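Long-range contacts in beta-glucosidase (Pseudoalteromonas sp., PDB 3F95), which probably hydrolyses beta-1,3 and beta-1,4 glucans as a complete exo-acting enzyme, of which this chain is the extra C-terminal beta-sandwich domain: residues A[90-95]-A[132-137]; A[61-66]-A[161-166]; A[71-76]-A[151-156]; A[85-90]-A[169-174]; A[20-25]-A[43-48]. All blocks are in the same frame, centred on the assembly; numbering follows the deposited sequence.

Interaction 1: residues A[90-95]-A[132-137]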
# COMPACT_ATOMS: atom_id res chain seq x y z
N LEU A 90 0.58 -1.53 -7.98
CA LEU A 90 -0.68 -1.71 -7.28
C LEU A 90 -1.76 -0.91 -7.99
O LEU A 90 -1.46 0.00 -8.74
CB LEU A 90 -0.57 -1.25 -5.81
CG LEU A 90 -0.38 0.26 -5.54
CD1 LEU A 90 -0.75 0.62 -4.08
CD2 LEU A 90 1.00 0.72 -5.83
N LYS A 91 -3.02 -1.28 -7.78
CA LYS A 91 -4.10 -0.39 -8.19
C LYS A 91 -4.58 0.36 -6.95
O LYS A 91 -4.64 -0.21 -5.85
CB LYS A 91 -5.24 -1.18 -8.85
CG LYS A 91 -4.77 -1.94 -10.12
CD LYS A 91 -5.91 -2.72 -10.77
CE LYS A 91 -5.43 -3.42 -12.06
NZ LYS A 91 -4.43 -4.48 -11.72
N MET A 92 -4.86 1.65 -7.11
CA MET A 92 -5.34 2.47 -5.99
C MET A 92 -6.45 3.38 -6.49
O MET A 92 -6.44 3.81 -7.66
CB MET A 92 -4.18 3.30 -5.43
CG MET A 92 -4.56 4.17 -4.22
SD MET A 92 -3.25 5.23 -3.64
CE MET A 92 -2.17 4.02 -2.87
N ARG A 93 -7.43 3.67 -5.61
CA ARG A 93 -8.44 4.68 -5.87
C ARG A 93 -8.47 5.56 -4.61
O ARG A 93 -8.59 5.04 -3.50
CB ARG A 93 -9.80 4.01 -6.06
CG ARG A 93 -10.97 4.97 -6.22
CD ARG A 93 -12.29 4.21 -6.40
NE ARG A 93 -12.61 3.48 -5.17
CZ ARG A 93 -13.56 2.55 -5.03
NH1 ARG A 93 -14.32 2.20 -6.07
NH2 ARG A 93 -13.74 1.97 -3.85
N ILE A 94 -8.34 6.87 -4.77
CA ILE A 94 -8.41 7.75 -3.60
C ILE A 94 -9.75 8.45 -3.64
O ILE A 94 -9.94 9.38 -4.43
CB ILE A 94 -7.24 8.75 -3.56
CG1 ILE A 94 -5.90 7.98 -3.58
CG2 ILE A 94 -7.35 9.70 -2.32
CD1 ILE A 94 -4.68 8.92 -3.54
N ASP A 95 -10.70 7.97 -2.84
CA ASP A 95 -12.04 8.58 -2.84
C ASP A 95 -12.18 9.80 -1.94
O ASP A 95 -13.04 10.64 -2.16
CB ASP A 95 -13.12 7.55 -2.58
CG ASP A 95 -12.93 6.85 -1.27
OD1 ASP A 95 -11.90 6.16 -1.10
OD2 ASP A 95 -13.82 6.99 -0.41
N HIS A 132 -6.62 3.70 -10.56
CA HIS A 132 -5.43 3.80 -11.42
C HIS A 132 -4.41 2.74 -11.06
O HIS A 132 -4.26 2.38 -9.88
CB HIS A 132 -4.77 5.17 -11.31
CG HIS A 132 -5.71 6.29 -11.60
ND1 HIS A 132 -6.04 6.66 -12.89
CD2 HIS A 132 -6.44 7.07 -10.78
CE1 HIS A 132 -6.93 7.64 -12.84
NE2 HIS A 132 -7.20 7.90 -11.57
N THR A 133 -3.73 2.22 -12.07
CA THR A 133 -2.64 1.30 -11.83
C THR A 133 -1.35 2.10 -11.69
O THR A 133 -0.94 2.82 -12.62
CB THR A 133 -2.50 0.28 -12.98
OG1 THR A 133 -3.75 -0.37 -13.16
CG2 THR A 133 -1.45 -0.75 -12.64
N LEU A 134 -0.73 2.00 -10.52
CA LEU A 134 0.48 2.76 -10.21
C LEU A 134 1.69 1.83 -10.21
O LEU A 134 1.66 0.75 -9.58
CB LEU A 134 0.33 3.44 -8.83
CG LEU A 134 -0.86 4.38 -8.61
CD1 LEU A 134 -0.84 4.93 -7.17
CD2 LEU A 134 -0.81 5.56 -9.65
N ALA A 135 2.74 2.20 -10.96
CA ALA A 135 3.99 1.45 -10.95
C ALA A 135 5.06 2.27 -10.21
O ALA A 135 5.32 3.42 -10.55
CB ALA A 135 4.45 1.06 -12.39
N ILE A 136 5.61 1.70 -9.15
CA ILE A 136 6.54 2.45 -8.31
C ILE A 136 7.97 1.91 -8.41
O ILE A 136 8.28 0.86 -7.83
CB ILE A 136 6.08 2.49 -6.82
CG1 ILE A 136 4.66 3.07 -6.74
CG2 ILE A 136 7.06 3.31 -6.01
CD1 ILE A 136 3.97 2.88 -5.40
N PRO A 137 8.84 2.62 -9.15
CA PRO A 137 10.21 2.11 -9.27
C PRO A 137 10.83 2.04 -7.89
O PRO A 137 10.69 2.97 -7.09
CB PRO A 137 10.92 3.13 -10.16
CG PRO A 137 9.97 4.33 -10.27
CD PRO A 137 8.60 3.88 -9.88
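Leu90 and Leu134 form an antiparallel hydrogen-bonded pair: Leu90 N donates to Leu134 O at 3.0 Å, and Leu134 N returns a bond to Leu90 O at 2.8 Å. Two residues further on, Met92 and His132 repeat the exchange in both directions. Between these two doubly hydrogen-bonded pairs sits the non-hydrogen-bonded pair Lys91 and Thr133, where the chains close in enough for Lys91 CA to make a CA-H...O contact of 3.2 Å with His132 O. The two segment axes approach to 4.6 Å, but their directions differ by 128° instead of running strictly antiparallel, consistent with a marked twist, and the bridges end at Met92. In the beta-sandwich of this galactose-binding-like domain, strand 87-94 is flanked by 132-137 here and by 161-171 along its other side.

The apolar contacts lie on the face shared by Leu90, Met92, His132 and Leu134. With its first torsion at 68°, Leu90 has CG between the backbone N and the carbonyl carbon; its CD2 branch meets Ile136 CD1 at 3.7 Å, the two side chains crossing obliquely, and also touches Leu134 CB. Leu134 reaches back with CD1 to Met92 CB, 4.1 Å away. Further into the interior, Leu90 and Met92 touch Leu154 and Ile156 of the other sheet.

On the reverse face Lys91 and Thr133 lie side by side, pointing the same way, with Thr133 OG1 3.6 Å from Lys91 CG. The methylene chain does this packing, while the charged end, Lys91 NZ, goes on to a salt bridge with Asp167. His132 NE2 likewise finds its partner outside the pair, in Asp128 OD1.

Interaction 2: residues A[61-66]-A[161-166]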
# COMPACT_ATOMS: atom_id res chain seq x y z
N PHE A 61 -9.74 1.40 2.81
CA PHE A 61 -9.21 1.85 4.09
C PHE A 61 -9.67 3.28 4.38
O PHE A 61 -9.54 4.15 3.51
CB PHE A 61 -7.68 1.75 4.07
CG PHE A 61 -7.17 0.34 3.85
CD1 PHE A 61 -7.03 -0.55 4.91
CD2 PHE A 61 -6.79 -0.09 2.57
CE1 PHE A 61 -6.55 -1.84 4.72
CE2 PHE A 61 -6.29 -1.39 2.35
CZ PHE A 61 -6.19 -2.28 3.43
N ASN A 62 -10.18 3.52 5.59
CA ASN A 62 -10.65 4.86 5.98
C ASN A 62 -9.87 5.28 7.21
O ASN A 62 -9.89 4.55 8.21
CB ASN A 62 -12.14 4.83 6.32
CG ASN A 62 -13.03 4.53 5.12
OD1 ASN A 62 -12.78 5.00 4.01
ND2 ASN A 62 -14.08 3.75 5.35
N TRP A 63 -9.14 6.40 7.13
CA TRP A 63 -8.44 7.00 8.27
C TRP A 63 -9.32 8.12 8.83
O TRP A 63 -9.74 9.03 8.09
CB TRP A 63 -7.17 7.70 7.81
CG TRP A 63 -5.97 6.84 7.54
CD1 TRP A 63 -4.87 6.73 8.33
CD2 TRP A 63 -5.75 5.98 6.40
NE1 TRP A 63 -3.97 5.87 7.76
CE2 TRP A 63 -4.48 5.41 6.57
CE3 TRP A 63 -6.48 5.69 5.23
CZ2 TRP A 63 -3.90 4.54 5.62
CZ3 TRP A 63 -5.93 4.79 4.29
CH2 TRP A 63 -4.65 4.23 4.49
N ARG A 64 -9.58 8.06 10.13
CA ARG A 64 -10.24 9.15 10.85
C ARG A 64 -9.35 9.80 11.89
O ARG A 64 -9.70 10.86 12.43
CB ARG A 64 -11.54 8.66 11.48
CG ARG A 64 -12.56 8.26 10.44
CD ARG A 64 -13.78 7.72 11.11
NE ARG A 64 -14.47 8.80 11.78
CZ ARG A 64 -15.04 8.69 12.98
NH1 ARG A 64 -14.98 7.53 13.63
NH2 ARG A 64 -15.65 9.74 13.51
N ALA A 65 -8.20 9.18 12.18
CA ALA A 65 -7.16 9.79 13.00
C ALA A 65 -5.82 9.19 12.60
O ALA A 65 -5.78 8.23 11.84
CB ALA A 65 -7.42 9.58 14.51
N GLN A 66 -4.75 9.78 13.14
CA GLN A 66 -3.38 9.33 12.92
C GLN A 66 -3.21 7.81 12.96
O GLN A 66 -3.47 7.18 13.98
CB GLN A 66 -2.46 9.97 13.96
CG GLN A 66 -1.02 9.58 13.76
CD GLN A 66 -0.40 10.19 12.50
OE1 GLN A 66 -0.81 11.26 12.03
NE2 GLN A 66 0.60 9.52 11.96
N LEU A 161 -8.28 10.33 5.47
CA LEU A 161 -7.97 9.80 4.12
C LEU A 161 -8.91 8.64 3.86
O LEU A 161 -9.25 7.90 4.78
CB LEU A 161 -6.54 9.26 4.08
CG LEU A 161 -6.04 8.47 2.85
CD1 LEU A 161 -6.06 9.38 1.58
CD2 LEU A 161 -4.63 8.00 3.13
N SER A 162 -9.34 8.50 2.61
CA SER A 162 -10.07 7.32 2.20
C SER A 162 -9.58 6.84 0.83
O SER A 162 -9.59 7.60 -0.16
CB SER A 162 -11.58 7.61 2.18
OG SER A 162 -12.30 6.45 1.81
N LEU A 163 -9.20 5.57 0.76
CA LEU A 163 -8.69 5.00 -0.47
C LEU A 163 -8.92 3.51 -0.47
O LEU A 163 -9.33 2.94 0.54
CB LEU A 163 -7.21 5.33 -0.67
CG LEU A 163 -6.20 4.90 0.42
CD1 LEU A 163 -5.95 3.40 0.52
CD2 LEU A 163 -4.89 5.66 0.26
N ALA A 164 -8.66 2.89 -1.61
CA ALA A 164 -8.76 1.44 -1.72
C ALA A 164 -7.57 0.97 -2.53
O ALA A 164 -7.04 1.72 -3.34
CB ALA A 164 -10.03 1.05 -2.38
N ILE A 165 -7.16 -0.27 -2.29
CA ILE A 165 -5.97 -0.85 -2.90
C ILE A 165 -6.35 -2.23 -3.44
O ILE A 165 -7.15 -2.92 -2.84
CB ILE A 165 -4.85 -0.99 -1.83
CG1 ILE A 165 -4.32 0.41 -1.44
CG2 ILE A 165 -3.67 -1.83 -2.35
CD1 ILE A 165 -3.63 0.42 -0.07
N ALA A 166 -5.77 -2.62 -4.58
CA ALA A 166 -5.93 -3.96 -5.12
C ALA A 166 -4.69 -4.35 -5.92
O ALA A 166 -3.93 -3.49 -6.34
CB ALA A 166 -7.15 -4.02 -6.01
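Phe61, Asn62 and Trp63 pair with Leu163, Ser162 and Leu161 as adjacent antiparallel strands within one sheet of the beta-sandwich, their axes 4.8 Å apart and 171° from parallel. Phe61 N to Leu163 O, at 2.8 Å, is almost perfectly straight, and Leu163 N answers to Phe61 O. Trp63 N to Leu161 O is equally short, whereas the return bond from Leu161 N to Trp63 O lengthens to 3.3 Å near the end of the strand.

The sheet face carrying both aromatic rings is the one turned into the sandwich, where Ile156 of the opposite sheet packs on Trp63, Leu161 and Ile165. Leu161, with CG anti to the backbone N (chi1 171°), runs beside Trp63 in the same direction and sets CD2 over the indole face, 3.7 Å from the centroid of the six-membered ring: a CH-pi contact. Leu163 CG lies 3.9 Å from Trp63 CZ3. An alanine in place of Trp63 would probably leave Leu161 CD2 without its aromatic face and Ala67 O without the indole N-H it accepts. Phe61 CE2 meets Ile165 CD1 at 4.0 Å, the side chains crossing at about a right angle. On the other face, Ser162 OG hydrogen-bonds to Asp95 OD2.

Interaction 3: residues A[71-76]-A[151-156]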
# COMPACT_ATOMS: atom_id res chain seq x y z
N LEU A 71 1.15 -3.17 4.28
CA LEU A 71 1.11 -4.52 3.79
C LEU A 71 2.51 -5.06 4.12
O LEU A 71 3.52 -4.56 3.60
CB LEU A 71 0.85 -4.52 2.27
CG LEU A 71 0.91 -5.88 1.58
CD1 LEU A 71 -0.12 -6.84 2.13
CD2 LEU A 71 0.73 -5.66 0.05
N SER A 72 2.56 -6.06 4.99
CA SER A 72 3.82 -6.38 5.66
C SER A 72 4.16 -7.87 5.61
O SER A 72 3.27 -8.71 5.48
CB SER A 72 3.81 -5.85 7.10
OG SER A 72 2.99 -6.65 7.92
N TYR A 73 5.45 -8.17 5.66
CA TYR A 73 5.95 -9.53 5.68
C TYR A 73 5.89 -10.05 7.13
O TYR A 73 6.20 -9.32 8.07
CB TYR A 73 7.40 -9.57 5.17
CG TYR A 73 7.57 -9.21 3.71
CD1 TYR A 73 7.50 -10.18 2.72
CD2 TYR A 73 7.82 -7.90 3.32
CE1 TYR A 73 7.66 -9.86 1.37
CE2 TYR A 73 8.00 -7.57 1.97
CZ TYR A 73 7.91 -8.56 1.01
OH TYR A 73 8.07 -8.23 -0.34
N LEU A 74 5.48 -11.29 7.31
CA LEU A 74 5.36 -11.82 8.67
C LEU A 74 6.72 -11.90 9.37
O LEU A 74 6.82 -11.68 10.59
CB LEU A 74 4.54 -13.11 8.68
CG LEU A 74 3.03 -12.80 8.48
CD1 LEU A 74 2.20 -14.05 8.31
CD2 LEU A 74 2.47 -11.96 9.63
N GLU A 75 7.78 -12.13 8.60
CA GLU A 75 9.15 -11.96 9.10
C GLU A 75 9.94 -11.18 8.06
O GLU A 75 9.66 -11.33 6.88
CB GLU A 75 9.81 -13.30 9.38
CG GLU A 75 9.91 -14.21 8.17
CD GLU A 75 10.73 -15.45 8.44
OE1 GLU A 75 11.46 -15.88 7.52
OE2 GLU A 75 10.65 -16.01 9.57
N PRO A 76 10.89 -10.33 8.50
CA PRO A 76 11.76 -9.61 7.56
C PRO A 76 12.26 -10.51 6.43
O PRO A 76 12.73 -11.63 6.66
CB PRO A 76 12.93 -9.14 8.43
CG PRO A 76 12.59 -9.52 9.88
CD PRO A 76 11.17 -9.96 9.90
N THR A 151 10.37 -5.30 5.99
CA THR A 151 9.22 -5.59 6.85
C THR A 151 7.90 -5.11 6.25
O THR A 151 6.93 -5.86 6.22
CB THR A 151 9.43 -5.02 8.26
OG1 THR A 151 10.44 -5.81 8.93
CG2 THR A 151 8.14 -5.10 9.07
N ASP A 152 7.85 -3.86 5.79
CA ASP A 152 6.62 -3.31 5.20
C ASP A 152 6.83 -3.15 3.67
O ASP A 152 7.63 -2.30 3.24
CB ASP A 152 6.30 -1.94 5.83
CG ASP A 152 5.79 -2.04 7.28
OD1 ASP A 152 5.48 -3.16 7.80
OD2 ASP A 152 5.69 -0.94 7.89
N ALA A 153 6.15 -3.98 2.87
CA ALA A 153 6.15 -3.79 1.40
C ALA A 153 5.61 -2.40 1.01
O ALA A 153 6.16 -1.71 0.12
CB ALA A 153 5.38 -4.91 0.71
N LEU A 154 4.54 -1.98 1.68
CA LEU A 154 4.06 -0.61 1.63
C LEU A 154 3.54 -0.13 2.98
O LEU A 154 3.06 -0.92 3.79
CB LEU A 154 2.97 -0.44 0.56
CG LEU A 154 1.56 -0.98 0.75
CD1 LEU A 154 0.65 -0.01 1.50
CD2 LEU A 154 0.93 -1.32 -0.63
N ARG A 155 3.61 1.16 3.21
CA ARG A 155 3.08 1.75 4.43
C ARG A 155 2.45 3.08 4.05
O ARG A 155 3.08 3.89 3.36
CB ARG A 155 4.22 1.94 5.44
CG ARG A 155 3.79 2.57 6.76
CD ARG A 155 5.00 2.97 7.61
NE ARG A 155 5.93 1.88 7.78
CZ ARG A 155 7.25 1.99 7.80
NH1 ARG A 155 7.85 3.17 7.67
NH2 ARG A 155 7.97 0.90 7.97
N ILE A 156 1.19 3.27 4.43
CA ILE A 156 0.52 4.55 4.18
C ILE A 156 0.15 5.15 5.55
O ILE A 156 -0.51 4.50 6.35
CB ILE A 156 -0.74 4.37 3.31
CG1 ILE A 156 -0.32 3.80 1.93
CG2 ILE A 156 -1.49 5.72 3.16
CD1 ILE A 156 -1.50 3.29 1.12
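Leu71 meets Leu154 through CB, which lies 3.9 Å from Leu154 CG. That CG takes the crowded position, between backbone N and carbonyl carbon, with chi1 at 74°. Tyr73 has CG beside its backbone N. On one side of its ring, CE2 is 3.9 Å from Ala153 CB, and Thr151 O lies at the ring edge near its plane. That same oxygen accepts from Tyr73 N at 2.8 Å, so one carbonyl both bonds the backbone and lines the ring.

Within 151-156, Arg155 grips Asp152 side-on in a salt bridge, NE and NH2 both bonding OD2. Arg155 NE to Asp152 OD2 is 2.8 Å, using the anti lone pair, and NH2 reaches the same oxygen from above the carboxylate plane. The oxygen lies in the guanidinium plane, which should restrict rotation of both groups.

Leu71 N donates to Leu154 O at 3.0 Å, but Leu71 O faces two donors: Ala153 N at 2.8 Å, weak because badly bent, and Leu154 N at 3.4 Å, weak because long. Two residues opposite one, with the register shifting by one, define a classic beta bulge, here interrupting strand 149-158 in the sandwich.

Interaction 4: residues A[85-90]-A[169-174]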
# COMPACT_ATOMS: atom_id res chain seq x y z
N THR A 85 16.03 -3.50 -9.72
CA THR A 85 15.64 -2.37 -10.56
C THR A 85 14.19 -2.48 -11.03
O THR A 85 13.84 -2.01 -12.12
CB THR A 85 16.56 -2.20 -11.81
OG1 THR A 85 16.83 -3.48 -12.40
CG2 THR A 85 17.88 -1.56 -11.42
N GLY A 86 13.36 -3.11 -10.20
CA GLY A 86 11.96 -3.35 -10.52
C GLY A 86 11.01 -2.35 -9.87
O GLY A 86 11.40 -1.22 -9.52
N TYR A 87 9.77 -2.78 -9.70
CA TYR A 87 8.68 -1.91 -9.32
C TYR A 87 7.79 -2.61 -8.32
O TYR A 87 7.60 -3.84 -8.39
CB TYR A 87 7.78 -1.61 -10.52
CG TYR A 87 8.50 -0.89 -11.62
CD1 TYR A 87 8.37 0.49 -11.75
CD2 TYR A 87 9.31 -1.59 -12.52
CE1 TYR A 87 9.05 1.17 -12.74
CE2 TYR A 87 10.01 -0.91 -13.52
CZ TYR A 87 9.86 0.46 -13.62
OH TYR A 87 10.52 1.15 -14.61
N LEU A 88 7.21 -1.84 -7.41
CA LEU A 88 5.99 -2.31 -6.76
C LEU A 88 4.84 -1.76 -7.59
O LEU A 88 4.76 -0.55 -7.82
CB LEU A 88 5.91 -1.82 -5.31
CG LEU A 88 4.66 -2.32 -4.55
CD1 LEU A 88 4.84 -3.80 -4.19
CD2 LEU A 88 4.36 -1.49 -3.29
N GLU A 89 3.96 -2.64 -8.06
CA GLU A 89 2.77 -2.22 -8.77
C GLU A 89 1.53 -2.47 -7.93
O GLU A 89 1.42 -3.49 -7.25
CB GLU A 89 2.63 -2.92 -10.13
CG GLU A 89 1.36 -2.52 -10.89
CD GLU A 89 1.09 -3.37 -12.14
OE1 GLU A 89 1.82 -3.20 -13.12
OE2 GLU A 89 0.12 -4.16 -12.15
N LEU A 90 0.58 -1.53 -7.98
CA LEU A 90 -0.68 -1.71 -7.28
C LEU A 90 -1.76 -0.91 -7.99
O LEU A 90 -1.46 0.00 -8.74
CB LEU A 90 -0.57 -1.25 -5.81
CG LEU A 90 -0.38 0.26 -5.54
CD1 LEU A 90 -0.75 0.62 -4.08
CD2 LEU A 90 1.00 0.72 -5.83
N ALA A 169 1.68 -6.16 -6.49
CA ALA A 169 2.71 -7.14 -6.86
C ALA A 169 4.04 -6.49 -7.14
O ALA A 169 4.08 -5.33 -7.58
CB ALA A 169 2.24 -7.97 -8.08
N LEU A 170 5.14 -7.22 -6.86
CA LEU A 170 6.46 -6.80 -7.33
C LEU A 170 6.57 -7.24 -8.80
O LEU A 170 6.15 -8.34 -9.15
CB LEU A 170 7.57 -7.42 -6.47
CG LEU A 170 7.67 -6.95 -5.02
CD1 LEU A 170 8.55 -7.87 -4.19
CD2 LEU A 170 8.18 -5.51 -4.96
N THR A 171 7.11 -6.36 -9.65
CA THR A 171 7.24 -6.67 -11.07
C THR A 171 8.53 -6.09 -11.65
O THR A 171 9.05 -5.08 -11.18
CB THR A 171 6.04 -6.13 -11.89
OG1 THR A 171 6.15 -6.61 -13.24
CG2 THR A 171 6.02 -4.61 -11.92
N ILE A 172 9.04 -6.74 -12.70
CA ILE A 172 10.25 -6.23 -13.34
C ILE A 172 9.87 -5.28 -14.46
O ILE A 172 10.70 -4.49 -14.90
CB ILE A 172 11.22 -7.34 -13.83
CG1 ILE A 172 10.55 -8.24 -14.87
CG2 ILE A 172 11.70 -8.13 -12.63
CD1 ILE A 172 11.47 -9.29 -15.47
N LYS A 173 8.61 -5.39 -14.90
CA LYS A 173 8.04 -4.48 -15.89
C LYS A 173 6.59 -4.06 -15.58
O LYS A 173 5.68 -4.92 -15.52
CB LYS A 173 8.13 -5.04 -17.32
CG LYS A 173 7.30 -6.29 -17.58
CD LYS A 173 6.48 -6.12 -18.87
CE LYS A 173 7.37 -5.78 -20.05
NZ LYS A 173 6.61 -5.24 -21.23
N PRO A 174 6.39 -2.75 -15.44
CA PRO A 174 5.10 -2.10 -15.23
C PRO A 174 4.10 -2.47 -16.33
O PRO A 174 4.47 -2.54 -17.52
CB PRO A 174 5.44 -0.61 -15.28
CG PRO A 174 6.79 -0.50 -15.88
CD PRO A 174 7.48 -1.77 -15.51
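Tyr87 turns one ring face to Pro174. Pro174 CD sits above that face toward the rim, 3.3 Å from Tyr87 CE2; measured to the ring centroid it is 3.7 Å away and 27° off the normal, a CH-pi contact. At the ring edge, in plane, lies Thr171 O, which also accepts from Tyr87 N at 2.8 Å. An alanine at Tyr87 would probably leave Pro174 CD without its aromatic face and open a gap beside Pro174.

Pro174 is brought back over the strand by the turn after Thr171, whose hydroxyl donates to Lys173 O at 2.9 Å. Thr171 CG2 packs on Tyr87 CB, 3.7 Å apart. On the opposite face the branch ends Leu88 CD1 and Leu170 CD2 meet at 3.8 Å. Glu89 lies on the Tyr87 face; its OE1 accepts from Ser175 N just beyond the turn, while its backbone N bonds Ala169 O at 2.7 Å.

Among the neighbouring strands, Tyr87 also touches Pro137 and Pro174 touches Ala135, both on strand 132-137, while Leu88 and Leu170 reach inward to Met107 on strand 102-108 of the other sheet.

Interaction 5: residues A[20-25]-A[43-48]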
# COMPACT_ATOMS: atom_id res chain seq x y z
N TRP A 20 -1.99 -7.57 6.37
CA TRP A 20 -2.25 -6.15 6.54
C TRP A 20 -1.95 -5.83 8.02
O TRP A 20 -2.16 -6.68 8.93
CB TRP A 20 -3.72 -5.83 6.27
CG TRP A 20 -4.19 -6.17 4.88
CD1 TRP A 20 -4.98 -7.19 4.51
CD2 TRP A 20 -3.88 -5.44 3.68
NE1 TRP A 20 -5.18 -7.19 3.14
CE2 TRP A 20 -4.54 -6.10 2.61
CE3 TRP A 20 -3.10 -4.31 3.41
CZ2 TRP A 20 -4.44 -5.66 1.27
CZ3 TRP A 20 -3.02 -3.86 2.07
CH2 TRP A 20 -3.69 -4.54 1.03
N GLN A 21 -1.43 -4.63 8.25
CA GLN A 21 -1.16 -4.15 9.60
C GLN A 21 -1.83 -2.81 9.80
O GLN A 21 -1.52 -1.85 9.08
CB GLN A 21 0.35 -4.01 9.85
CG GLN A 21 1.08 -5.31 10.01
CD GLN A 21 2.46 -5.18 10.68
OE1 GLN A 21 2.65 -4.46 11.67
NE2 GLN A 21 3.41 -5.94 10.16
N LEU A 22 -2.71 -2.71 10.80
CA LEU A 22 -3.42 -1.46 11.07
C LEU A 22 -2.90 -0.93 12.42
O LEU A 22 -3.15 -1.55 13.47
CB LEU A 22 -4.92 -1.70 11.15
CG LEU A 22 -5.74 -1.94 9.85
CD1 LEU A 22 -5.30 -3.21 9.13
CD2 LEU A 22 -7.25 -2.01 10.15
N ALA A 23 -2.11 0.14 12.35
CA ALA A 23 -1.39 0.67 13.52
C ALA A 23 -1.79 2.10 13.84
O ALA A 23 -1.32 3.08 13.21
CB ALA A 23 0.14 0.52 13.31
N ASP A 24 -2.70 2.24 14.80
CA ASP A 24 -3.12 3.58 15.23
C ASP A 24 -2.27 4.07 16.43
O ASP A 24 -1.25 3.47 16.75
CB ASP A 24 -4.62 3.66 15.49
CG ASP A 24 -5.09 2.71 16.60
OD1 ASP A 24 -4.26 2.31 17.45
OD2 ASP A 24 -6.29 2.37 16.60
N THR A 25 -2.71 5.12 17.12
CA THR A 25 -1.92 5.70 18.23
C THR A 25 -2.16 4.97 19.55
O THR A 25 -1.58 5.32 20.59
CB THR A 25 -2.17 7.20 18.39
OG1 THR A 25 -3.58 7.42 18.59
CG2 THR A 25 -1.69 7.98 17.11
N GLN A 43 -11.56 2.75 15.69
CA GLN A 43 -12.07 3.89 14.92
C GLN A 43 -11.07 4.60 14.03
O GLN A 43 -11.48 5.21 13.02
CB GLN A 43 -12.69 4.96 15.84
CG GLN A 43 -13.92 4.54 16.56
CD GLN A 43 -14.30 5.51 17.69
OE1 GLN A 43 -13.76 6.61 17.81
NE2 GLN A 43 -15.22 5.08 18.53
N SER A 44 -9.79 4.60 14.41
CA SER A 44 -8.83 5.44 13.69
C SER A 44 -8.62 4.98 12.25
O SER A 44 -8.51 5.80 11.34
CB SER A 44 -7.45 5.50 14.38
OG SER A 44 -7.53 6.25 15.57
N LEU A 45 -8.53 3.66 12.07
CA LEU A 45 -8.23 3.08 10.75
C LEU A 45 -9.09 1.82 10.62
O LEU A 45 -9.00 0.92 11.46
CB LEU A 45 -6.72 2.76 10.61
CG LEU A 45 -6.24 2.10 9.30
CD1 LEU A 45 -6.70 2.93 8.06
CD2 LEU A 45 -4.71 1.91 9.30
N LEU A 46 -9.92 1.77 9.57
CA LEU A 46 -10.83 0.66 9.31
C LEU A 46 -10.58 0.12 7.91
O LEU A 46 -10.30 0.91 7.00
CB LEU A 46 -12.30 1.07 9.37
CG LEU A 46 -12.95 1.78 10.58
CD1 LEU A 46 -14.49 1.54 10.52
CD2 LEU A 46 -12.37 1.35 11.92
N MET A 47 -10.67 -1.19 7.77
CA MET A 47 -10.53 -1.87 6.50
C MET A 47 -11.83 -2.62 6.16
O MET A 47 -12.39 -3.30 7.02
CB MET A 47 -9.37 -2.88 6.58
CG MET A 47 -9.25 -3.73 5.30
SD MET A 47 -7.88 -4.89 5.31
CE MET A 47 -8.58 -6.28 6.26
N GLN A 48 -12.30 -2.48 4.92
CA GLN A 48 -13.47 -3.17 4.38
C GLN A 48 -13.05 -3.79 3.05
O GLN A 48 -12.01 -3.41 2.50
CB GLN A 48 -14.57 -2.18 4.05
CG GLN A 48 -15.36 -1.58 5.18
CD GLN A 48 -16.43 -0.63 4.64
OE1 GLN A 48 -16.88 -0.78 3.49
NE2 GLN A 48 -16.83 0.35 5.44
O HOH W 1 -4.89 7.15 16.07
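Ser44 opens the contact by setting its CB 3.6 Å from Asp24 CB, carbon against carbon. The polar ends go separate ways. Ser44 OG accepts from a water at 2.8 Å; the same water accepts from Thr25 N at 3.2 Å and so bridges the two segments. Asp41 OD2 is a further partner of Ser44 OG, and the Asp24 carboxylate is held by Ser39 OG, Ser26 OG and Asp41 N, bonds that should restrict its rotation.

Leu45 follows; its CD2 lies 4.0 Å from Leu22 CG. The two leucines cross at about a right angle, and Leu22 CD2 in turn touches Leu45 O. Strand 45-50 belongs to one sheet of the beta-sandwich and strand 18-24 to the other, and the segment axes stay 7.8 Å apart with directions 155° from parallel. This is face-to-face packing between sheets, and Leu69 joins it beside both leucines.

Met47 comes next on the inward side. Its CB touches Leu22 CD2, and the extended chain puts SD over one face of Trp20, 4.0 Å from the centroid of the five-membered ring and 18° off its normal, a Met-aromatic contact. The bend at chi3, 82°, carries CE within 4.1 Å of Trp20 CD1. Phe61 and Phe10 also meet the Trp20 ring.

In the fold
From the N terminus, interaction 5 closes first, a loop of fewer than thirty residues complete before the others open; it packs one sheet of the sandwich against the other. Interaction 2 then opens at 61-66 and closes only at 161-166. Nested inside it is interaction 3, within the second sheet, and inside that lies interaction 1. Interaction 4 encloses interaction 1 and shares Leu90 with it, but crosses both 2 and 3, since 85-90 lies within their loops and 169-174 beyond. Interactions 1, 2 and 4 belong to one sheet, in which 161-171 and 87-94 are neighbours. Ile156 and Leu154 of interaction 3 touch this sheet from across the core.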